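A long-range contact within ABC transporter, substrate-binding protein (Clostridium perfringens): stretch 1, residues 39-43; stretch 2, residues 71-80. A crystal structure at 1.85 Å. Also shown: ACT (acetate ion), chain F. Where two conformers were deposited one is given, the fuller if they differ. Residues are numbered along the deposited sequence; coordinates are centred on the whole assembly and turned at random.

Stretch 1 (39-43) VSTWG
Stretch 2 (71-80) NNSERLTKMK

Residues 39-41 lie in a strand that begins earlier in the chain, and residues 72-80 form a helix that continues beyond Lys-80. Their N-to-C directions differ by 140°, and the axes approach to 9.1 Å. The register is fixed by two CA pairs: Ser-40 CA to Arg-75 CA at 7.0 Å, and Trp-42 CA to Asn-71 CA at 5.6 Å. The contact is small, 301 Å² summed over both sides, and Arg-75 is its hub.

Val-39 (phi/psi -113/122, chi1 t) is buried but touches nothing in the helix. At Ser-40 (-89/118, chi1 t) the CA-to-CB bond points toward the helix, and OG accepts a hydrogen bond from Arg-75 NH2 at 2.9 Å, with an N-H...O angle of 157°. OG lies near the guanidinium plane, where an N-H can aim at it. Met-79 (chi p, t, p), one turn after Arg-75, also points toward the strand and brings CE to 3.4 Å from Ser-40 OG; the small serine side chain is thus covered by a methyl as well as bonded to the arginine.

Thr-41 (-158/174, chi1 t) directs its CB away from the helix. Its OG1 donates to acetate OXT at 2.6 Å, while its carbonyl side faces Arg-75: Thr-41 C and Trp-42 N lie over one guanidinium face. Thr-41 O is 3.3 Å from Arg-75 NE, but the angle is too poor for a hydrogen bond.

Trp-42 (-71/-38, chi1 m, chi2 -85°) starts sideways, and its indole swings nearer to the helix. Arg-75, with chi angles m, t, m and 101°, places CZ 4.5 Å from the centroid of the five-membered ring of Trp-42, 5° off the normal: a cation-pi interaction, with Arg-75 NH1 3.4 Å from Trp-42 CE2. The long arginine can therefore meet both serine and indole. Asn-72 (chi1 m, chi2 -65°) sets OD1 3.4 Å from Trp-42 CZ2. Water 1 accepts from Asn-72 N at 3.0 Å and weakly from Trp-42 NE1 at 3.4 Å, bridging indole and helix start.

That start is secured by Asn-71 (-82/169, chi1 p, chi2 43°), the N-cap: Glu-74 N donates to Asn-71 OD1 at 2.9 Å, and Asn-71 N returns a bond to Glu-74 OE1 at 2.8 Å.

Gly-43 (68/39) makes no helix contact; its positive phi favours glycine, and its N donates to acetate OXT at 2.9 Å.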

# COMPACT_ATOMS: atom_id res chain seq x y z
N VAL A 39 14.42 -6.25 -14.51
CA VAL A 39 13.52 -5.82 -13.45
C VAL A 39 12.04 -5.79 -13.87
O VAL A 39 11.68 -5.10 -14.82
CB VAL A 39 13.90 -4.40 -12.98
CG1 VAL A 39 12.92 -3.92 -11.91
CG2 VAL A 39 15.35 -4.35 -12.49
N SER A 40 11.20 -6.53 -13.16
CA SER A 40 9.76 -6.53 -13.41
C SER A 40 9.15 -5.43 -12.55
O SER A 40 9.22 -5.50 -11.31
CB SER A 40 9.15 -7.88 -13.07
OG SER A 40 7.74 -7.87 -13.18
N THR A 41 8.55 -4.41 -13.17
CA THR A 41 7.98 -3.30 -12.43
C THR A 41 6.90 -2.57 -13.24
O THR A 41 6.68 -2.89 -14.41
CB THR A 41 9.09 -2.30 -12.01
OG1 THR A 41 8.58 -1.38 -11.03
CG2 THR A 41 9.63 -1.55 -13.23
N TRP A 42 6.23 -1.61 -12.62
CA TRP A 42 5.17 -0.84 -13.28
C TRP A 42 5.72 0.11 -14.34
O TRP A 42 5.11 0.30 -15.40
CB TRP A 42 4.38 -0.02 -12.26
CG TRP A 42 3.77 -0.84 -11.17
CD1 TRP A 42 2.58 -1.50 -11.20
CD2 TRP A 42 4.33 -1.10 -9.87
NE1 TRP A 42 2.36 -2.16 -10.01
CE2 TRP A 42 3.43 -1.92 -9.18
CE3 TRP A 42 5.51 -0.72 -9.24
CZ2 TRP A 42 3.66 -2.36 -7.88
CZ3 TRP A 42 5.74 -1.16 -7.93
CH2 TRP A 42 4.83 -1.97 -7.28
N GLY A 43 6.87 0.71 -14.05
CA GLY A 43 7.46 1.66 -14.99
C GLY A 43 6.63 2.92 -15.14
O GLY A 43 6.47 3.46 -16.24
N ASN A 71 1.15 -4.06 -15.19
CA ASN A 71 0.52 -3.91 -13.87
C ASN A 71 0.82 -5.13 -12.98
O ASN A 71 1.34 -6.14 -13.45
CB ASN A 71 -0.98 -3.60 -13.99
CG ASN A 71 -1.78 -4.72 -14.64
OD1 ASN A 71 -1.58 -5.90 -14.35
ND2 ASN A 71 -2.72 -4.35 -15.50
N ASN A 72 0.50 -5.02 -11.69
CA ASN A 72 0.74 -6.13 -10.75
C ASN A 72 0.30 -7.49 -11.26
O ASN A 72 1.08 -8.44 -11.33
CB ASN A 72 -0.02 -5.89 -9.44
CG ASN A 72 0.66 -4.91 -8.52
OD1 ASN A 72 1.76 -5.17 -8.01
ND2 ASN A 72 -0.04 -3.82 -8.20
N SER A 73 -0.97 -7.56 -11.61
CA SER A 73 -1.58 -8.82 -12.00
C SER A 73 -1.01 -9.45 -13.26
O SER A 73 -0.73 -10.66 -13.27
CB SER A 73 -3.09 -8.64 -12.13
OG SER A 73 -3.69 -9.86 -12.52
N GLU A 74 -0.80 -8.66 -14.30
CA GLU A 74 -0.28 -9.22 -15.53
C GLU A 74 1.17 -9.66 -15.37
O GLU A 74 1.54 -10.70 -15.90
CB GLU A 74 -0.47 -8.26 -16.71
CG GLU A 74 0.20 -6.92 -16.62
CD GLU A 74 -0.34 -5.94 -17.68
OE1 GLU A 74 -0.02 -4.74 -17.62
OE2 GLU A 74 -1.11 -6.38 -18.56
N ARG A 75 1.98 -8.89 -14.67
CA ARG A 75 3.36 -9.28 -14.44
C ARG A 75 3.43 -10.55 -13.60
O ARG A 75 4.17 -11.48 -13.93
CB ARG A 75 4.17 -8.14 -13.81
CG ARG A 75 4.32 -6.97 -14.75
CD ARG A 75 5.20 -5.86 -14.24
NE ARG A 75 4.67 -5.15 -13.07
CZ ARG A 75 5.06 -5.37 -11.83
NH1 ARG A 75 4.52 -4.66 -10.84
NH2 ARG A 75 6.00 -6.26 -11.56
N LEU A 76 2.65 -10.60 -12.52
CA LEU A 76 2.65 -11.79 -11.66
C LEU A 76 2.15 -13.03 -12.40
O LEU A 76 2.73 -14.10 -12.30
CB LEU A 76 1.78 -11.57 -10.42
CG LEU A 76 1.70 -12.80 -9.50
CD1 LEU A 76 3.10 -13.20 -9.01
CD2 LEU A 76 0.76 -12.56 -8.32
N THR A 77 1.07 -12.89 -13.15
CA THR A 77 0.52 -14.01 -13.89
C THR A 77 1.51 -14.59 -14.88
O THR A 77 1.67 -15.82 -14.97
CB THR A 77 -0.76 -13.61 -14.64
OG1 THR A 77 -1.72 -13.13 -13.69
CG2 THR A 77 -1.34 -14.79 -15.41
N LYS A 78 2.20 -13.71 -15.61
CA LYS A 78 3.17 -14.15 -16.61
C LYS A 78 4.30 -14.95 -15.98
O LYS A 78 4.61 -16.05 -16.45
CB LYS A 78 3.74 -12.96 -17.39
CG LYS A 78 4.55 -13.38 -18.62
CD LYS A 78 5.06 -12.21 -19.46
CE LYS A 78 6.10 -11.38 -18.72
NZ LYS A 78 6.70 -10.32 -19.56
N MET A 79 4.90 -14.43 -14.91
CA MET A 79 6.01 -15.14 -14.25
C MET A 79 5.58 -16.44 -13.56
O MET A 79 6.35 -17.38 -13.53
CB MET A 79 6.85 -14.23 -13.33
CG MET A 79 6.18 -13.67 -12.10
SD MET A 79 7.25 -12.50 -11.20
CE MET A 79 7.27 -11.08 -12.30
N LYS A 80 4.35 -16.51 -13.04
CA LYS A 80 3.86 -17.76 -12.42
C LYS A 80 3.68 -18.88 -13.46
O LYS A 80 3.83 -20.06 -13.16
CB LYS A 80 2.52 -17.57 -11.71
CG LYS A 80 2.58 -16.81 -10.42
CD LYS A 80 1.18 -16.62 -9.81
CE LYS A 80 0.52 -17.95 -9.48
NZ LYS A 80 -0.81 -17.74 -8.87
C ACT F . 7.69 1.86 -10.53
O ACT F . 6.75 2.64 -10.78
OXT ACT F . 8.03 1.09 -11.45
CH3 ACT F . 8.37 1.86 -9.18
O HOH W 1 -0.90 -2.53 -10.80